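Local atomic coordinates of Box C/D snoRNA protein 1 (Saccharomyces cerevisiae, PDB entry 6THL), a protein that is required for the accumulation of box C/D snoRNAs and takes part in snoRNA processing, transport to the nucleolus and ribosome biogenesis. Residues 115-127 and 137-149. Sequence-based numbering, arbitrary orientation.
Sequences ILQKSGLKFYTKT and DSKKLVELAIHEK
Strands 122-126 and 140-143 pair antiparallel, with T125 and V142 as the hydrogen-bonded pair: V142 N gives to T125 O at 3.1 Å; the return bond from T125 N to V142 O is weak. Further backbone bonds run from L144 N to F123 O (2.7 Å) and from T127 N to K140 O (2.8 Å). S138 OG accepts from K140 N, which makes an ST turn, and donates to T127 O; its chi1 of 170° sets OG opposite the backbone N, within reach of both. K126, bent at chi2 and chi3, brings NZ to D137 OD1, a salt bridge of 2.9 Å. The same oxygen accepts from S138 N. An asparagine in place of D137 would probably leave K126 NZ without its charged mate within this pair of segments. I146 CD1 lies over one face of the F123 ring, 3.5 Å from F123 CD2, and I146 CG2 packs on F123 CB. L144 sends CD1 to F123 CB and CD2 to T125 CG2. H147 CE1 meets Q117 CG at 3.5 Å, obliquely to the H147 ring. T125 OG1 bonds T165 O. Strand 122-126 lies between 140-143 and 165-169, both antiparallel to it, in the mixed sheet of the BCD1 domain.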
loop_
_atom_site.group_PDB
_atom_site.type_symbol
_atom_site.label_atom_id
_atom_site.label_comp_id
_atom_site.label_asym_id
_atom_site.label_seq_id
_atom_site.Cartn_x
_atom_site.Cartn_y
_atom_site.Cartn_z
ATOM N N ILE B 115 -24.027 11.798 -20.308
ATOM C CA ILE B 115 -24.488 10.408 -20.140
ATOM C C ILE B 115 -24.687 10.015 -18.676
ATOM O O ILE B 115 -25.496 9.136 -18.389
ATOM C CB ILE B 115 -23.531 9.375 -20.794
ATOM C CG1 ILE B 115 -23.356 9.679 -22.296
ATOM C CG2 ILE B 115 -24.054 7.946 -20.586
ATOM C CD1 ILE B 115 -22.115 9.073 -22.914
ATOM N N LEU B 116 -23.946 10.643 -17.761
ATOM C CA LEU B 116 -24.124 10.386 -16.325
ATOM C C LEU B 116 -25.387 11.062 -15.786
ATOM O O LEU B 116 -25.925 10.629 -14.777
ATOM C CB LEU B 116 -22.909 10.843 -15.502
ATOM C CG LEU B 116 -21.511 10.333 -15.899
ATOM C CD1 LEU B 116 -20.476 10.909 -14.946
ATOM C CD2 LEU B 116 -21.399 8.819 -15.946
ATOM N N GLN B 117 -25.862 12.115 -16.454
ATOM C CA GLN B 117 -27.064 12.813 -15.996
ATOM C C GLN B 117 -28.370 12.043 -16.201
ATOM O O GLN B 117 -29.339 12.270 -15.480
ATOM C CB GLN B 117 -27.182 14.157 -16.683
ATOM C CG GLN B 117 -26.142 15.153 -16.227
ATOM C CD GLN B 117 -26.239 16.455 -16.985
ATOM O OE1 GLN B 117 -25.224 17.054 -17.350
ATOM N NE2 GLN B 117 -27.469 16.900 -17.235
ATOM N N LYS B 118 -28.397 11.146 -17.183
ATOM C CA LYS B 118 -29.602 10.397 -17.524
ATOM C C LYS B 118 -29.352 8.949 -17.142
ATOM O O LYS B 118 -29.682 8.011 -17.865
ATOM C CB LYS B 118 -29.915 10.562 -19.019
ATOM C CG LYS B 118 -29.733 11.983 -19.565
ATOM C CD LYS B 118 -30.600 13.033 -18.859
ATOM C CE LYS B 118 -30.045 14.447 -19.040
ATOM N NZ LYS B 118 -30.994 15.515 -18.617
ATOM N N SER B 119 -28.797 8.791 -15.952
ATOM C CA SER B 119 -28.052 7.601 -15.601
ATOM C C SER B 119 -28.676 6.783 -14.485
ATOM O O SER B 119 -28.578 5.559 -14.486
ATOM C CB SER B 119 -26.665 8.036 -15.177
ATOM O OG SER B 119 -26.108 7.153 -14.235
ATOM N N GLY B 120 -29.269 7.446 -13.502
ATOM C CA GLY B 120 -29.885 6.729 -12.369
ATOM C C GLY B 120 -28.940 6.393 -11.220
ATOM O O GLY B 120 -29.329 5.755 -10.226
ATOM N N LEU B 121 -27.693 6.820 -11.360
ATOM C CA LEU B 121 -26.742 6.643 -10.320
ATOM C C LEU B 121 -27.075 7.651 -9.250
ATOM O O LEU B 121 -27.243 8.823 -9.546
ATOM C CB LEU B 121 -25.346 6.866 -10.849
ATOM C CG LEU B 121 -24.869 5.716 -11.711
ATOM C CD1 LEU B 121 -23.583 6.142 -12.397
ATOM C CD2 LEU B 121 -24.635 4.441 -10.914
ATOM N N LYS B 122 -27.206 7.189 -8.014
ATOM C CA LYS B 122 -27.309 8.097 -6.908
ATOM C C LYS B 122 -25.885 8.385 -6.354
ATOM O O LYS B 122 -24.944 7.591 -6.521
ATOM C CB LYS B 122 -28.229 7.518 -5.843
ATOM C CG LYS B 122 -29.658 7.234 -6.303
ATOM C CD LYS B 122 -30.372 6.298 -5.311
ATOM C CE LYS B 122 -31.459 5.430 -5.936
ATOM N NZ LYS B 122 -32.718 6.183 -6.166
ATOM N N PHE B 123 -25.739 9.541 -5.713
ATOM C CA PHE B 123 -24.464 9.986 -5.224
ATOM C C PHE B 123 -24.637 10.338 -3.784
ATOM O O PHE B 123 -25.478 11.156 -3.425
ATOM C CB PHE B 123 -23.969 11.181 -6.029
ATOM C CG PHE B 123 -23.546 10.806 -7.408
ATOM C CD1 PHE B 123 -22.216 10.716 -7.743
ATOM C CD2 PHE B 123 -24.487 10.459 -8.360
ATOM C CE1 PHE B 123 -21.823 10.338 -9.013
ATOM C CE2 PHE B 123 -24.099 10.073 -9.630
ATOM C CZ PHE B 123 -22.763 10.010 -9.952
ATOM N N TYR B 124 -23.826 9.704 -2.957
ATOM C CA TYR B 124 -23.904 9.883 -1.542
ATOM C C TYR B 124 -22.547 10.388 -1.070
ATOM O O TYR B 124 -21.556 9.798 -1.418
ATOM C CB TYR B 124 -24.180 8.519 -0.931
ATOM C CG TYR B 124 -25.400 7.789 -1.466
ATOM C CD1 TYR B 124 -26.606 7.792 -0.759
ATOM C CD2 TYR B 124 -25.348 7.069 -2.654
ATOM C CE1 TYR B 124 -27.726 7.114 -1.226
ATOM C CE2 TYR B 124 -26.468 6.382 -3.130
ATOM C CZ TYR B 124 -27.657 6.416 -2.410
ATOM O OH TYR B 124 -28.779 5.756 -2.862
ATOM N N THR B 125 -22.490 11.487 -0.320
ATOM C CA THR B 125 -21.302 11.818 0.479
ATOM C C THR B 125 -21.647 11.361 1.892
ATOM O O THR B 125 -22.749 10.855 2.149
ATOM C CB THR B 125 -20.938 13.333 0.441
ATOM O OG1 THR B 125 -19.590 13.536 0.890
ATOM C CG2 THR B 125 -21.858 14.164 1.312
ATOM N N LYS B 126 -20.727 11.537 2.823
ATOM C CA LYS B 126 -20.948 11.038 4.157
ATOM C C LYS B 126 -21.152 12.221 5.075
ATOM O O LYS B 126 -20.796 13.348 4.711
ATOM C CB LYS B 126 -19.793 10.112 4.557
ATOM C CG LYS B 126 -18.564 10.794 5.096
ATOM C CD LYS B 126 -17.296 10.046 4.693
ATOM C CE LYS B 126 -17.152 8.710 5.370
ATOM N NZ LYS B 126 -15.808 8.098 5.128
ATOM N N THR B 127 -21.749 11.992 6.246
ATOM C CA THR B 127 -22.282 13.112 7.064
ATOM C C THR B 127 -21.793 13.032 8.484
ATOM O O THR B 127 -21.552 11.959 8.989
ATOM C CB THR B 127 -23.834 13.155 7.019
ATOM O OG1 THR B 127 -24.287 14.497 7.128
ATOM C CG2 THR B 127 -24.518 12.271 8.113
ATOM N N ASP B 137 -14.139 9.387 11.611
ATOM C CA ASP B 137 -14.775 8.822 10.383
ATOM C C ASP B 137 -16.298 8.575 10.581
ATOM O O ASP B 137 -16.770 8.575 11.699
ATOM C CB ASP B 137 -14.038 7.503 10.096
ATOM C CG ASP B 137 -14.264 6.917 8.685
ATOM O OD1 ASP B 137 -15.062 7.405 7.862
ATOM O OD2 ASP B 137 -13.593 5.893 8.417
ATOM N N SER B 138 -17.058 8.381 9.513
ATOM C CA SER B 138 -18.492 8.116 9.604
ATOM C C SER B 138 -19.003 7.078 8.582
ATOM O O SER B 138 -18.402 6.838 7.531
ATOM C CB SER B 138 -19.279 9.422 9.437
ATOM O OG SER B 138 -20.682 9.184 9.302
ATOM N N LYS B 139 -20.112 6.434 8.916
ATOM C CA LYS B 139 -20.743 5.496 8.008
ATOM C C LYS B 139 -22.206 5.886 7.809
ATOM O O LYS B 139 -23.018 5.088 7.332
ATOM C CB LYS B 139 -20.579 4.085 8.549
ATOM C CG LYS B 139 -19.119 3.768 8.803
ATOM C CD LYS B 139 -18.807 2.300 8.879
ATOM C CE LYS B 139 -17.449 2.120 9.536
ATOM N NZ LYS B 139 -17.010 0.694 9.567
ATOM N N LYS B 140 -22.510 7.137 8.155
ATOM C CA LYS B 140 -23.811 7.716 7.960
ATOM C C LYS B 140 -23.695 8.494 6.687
ATOM O O LYS B 140 -22.894 9.420 6.607
ATOM C CB LYS B 140 -24.165 8.707 9.093
ATOM C CG LYS B 140 -24.241 8.145 10.511
ATOM C CD LYS B 140 -25.195 6.988 10.627
ATOM C CE LYS B 140 -25.163 6.462 12.038
ATOM N NZ LYS B 140 -25.387 4.993 12.034
ATOM N N LEU B 141 -24.507 8.147 5.703
ATOM C CA LEU B 141 -24.452 8.826 4.414
ATOM C C LEU B 141 -25.709 9.654 4.189
ATOM O O LEU B 141 -26.776 9.339 4.736
ATOM C CB LEU B 141 -24.249 7.810 3.288
ATOM C CG LEU B 141 -23.092 6.837 3.590
ATOM C CD1 LEU B 141 -23.022 5.770 2.510
ATOM C CD2 LEU B 141 -21.745 7.559 3.742
ATOM N N VAL B 142 -25.541 10.743 3.430
ATOM C CA VAL B 142 -26.645 11.515 2.830
ATOM C C VAL B 142 -26.461 11.526 1.310
ATOM O O VAL B 142 -25.432 11.953 0.781
ATOM C CB VAL B 142 -26.753 12.973 3.343
ATOM C CG1 VAL B 142 -27.434 13.022 4.703
ATOM C CG2 VAL B 142 -25.397 13.670 3.402
ATOM N N GLU B 143 -27.450 10.971 0.623
ATOM C CA GLU B 143 -27.663 11.196 -0.807
ATOM C C GLU B 143 -27.609 12.678 -1.151
ATOM O O GLU B 143 -28.098 13.493 -0.385
ATOM C CB GLU B 143 -29.041 10.668 -1.151
ATOM C CG GLU B 143 -29.568 11.071 -2.504
ATOM C CD GLU B 143 -30.476 10.008 -3.038
ATOM O OE1 GLU B 143 -31.029 9.253 -2.201
ATOM O OE2 GLU B 143 -30.601 9.921 -4.269
ATOM N N LEU B 144 -27.010 13.050 -2.276
ATOM C CA LEU B 144 -27.039 14.460 -2.633
ATOM C C LEU B 144 -27.406 14.714 -4.076
ATOM O O LEU B 144 -27.242 13.855 -4.942
ATOM C CB LEU B 144 -25.783 15.207 -2.197
ATOM C CG LEU B 144 -24.475 14.497 -2.413
ATOM C CD1 LEU B 144 -24.248 14.371 -3.899
ATOM C CD2 LEU B 144 -23.362 15.276 -1.734
ATOM N N ALA B 145 -27.937 15.924 -4.280
ATOM C CA ALA B 145 -28.718 16.282 -5.454
ATOM C C ALA B 145 -27.757 16.905 -6.413
ATOM O O ALA B 145 -27.584 18.111 -6.442
ATOM C CB ALA B 145 -29.825 17.256 -5.063
ATOM N N ILE B 146 -27.100 16.058 -7.185
ATOM C CA ILE B 146 -25.894 16.463 -7.882
ATOM C C ILE B 146 -26.205 17.419 -9.020
ATOM O O ILE B 146 -25.385 18.274 -9.342
ATOM C CB ILE B 146 -25.114 15.243 -8.395
ATOM C CG1 ILE B 146 -25.714 14.696 -9.706
ATOM C CG2 ILE B 146 -25.070 14.169 -7.309
ATOM C CD1 ILE B 146 -25.115 13.375 -10.150
ATOM N N HIS B 147 -27.405 17.296 -9.587
ATOM C CA HIS B 147 -27.791 18.025 -10.791
ATOM C C HIS B 147 -28.418 19.371 -10.497
ATOM O O HIS B 147 -28.764 20.110 -11.403
ATOM C CB HIS B 147 -28.744 17.165 -11.612
ATOM C CG HIS B 147 -28.151 15.849 -11.995
ATOM N ND1 HIS B 147 -26.979 15.748 -12.713
ATOM C CD2 HIS B 147 -28.535 14.580 -11.722
ATOM C CE1 HIS B 147 -26.678 14.474 -12.885
ATOM N NE2 HIS B 147 -27.606 13.744 -12.293
ATOM N N GLU B 148 -28.542 19.701 -9.228
ATOM C CA GLU B 148 -29.273 20.867 -8.836
ATOM C C GLU B 148 -28.361 21.831 -8.105
ATOM O O GLU B 148 -28.850 22.724 -7.451
ATOM C CB GLU B 148 -30.441 20.427 -7.950
ATOM C CG GLU B 148 -30.967 19.018 -8.308
ATOM C CD GLU B 148 -32.472 18.783 -8.086
ATOM O OE1 GLU B 148 -33.231 19.758 -7.911
ATOM O OE2 GLU B 148 -32.906 17.602 -8.132
ATOM N N LYS B 149 -27.039 21.658 -8.238
ATOM C CA LYS B 149 -26.022 22.431 -7.466
ATOM C C LYS B 149 -24.565 22.133 -7.870
ATOM O O LYS B 149 -24.227 21.023 -8.295
ATOM C CB LYS B 149 -26.146 22.157 -5.957
ATOM C CG LYS B 149 -26.820 23.245 -5.124
ATOM C CD LYS B 149 -27.022 22.729 -3.701
ATOM C CE LYS B 149 -28.217 23.331 -2.979
ATOM N NZ LYS B 149 -27.753 24.327 -1.984
#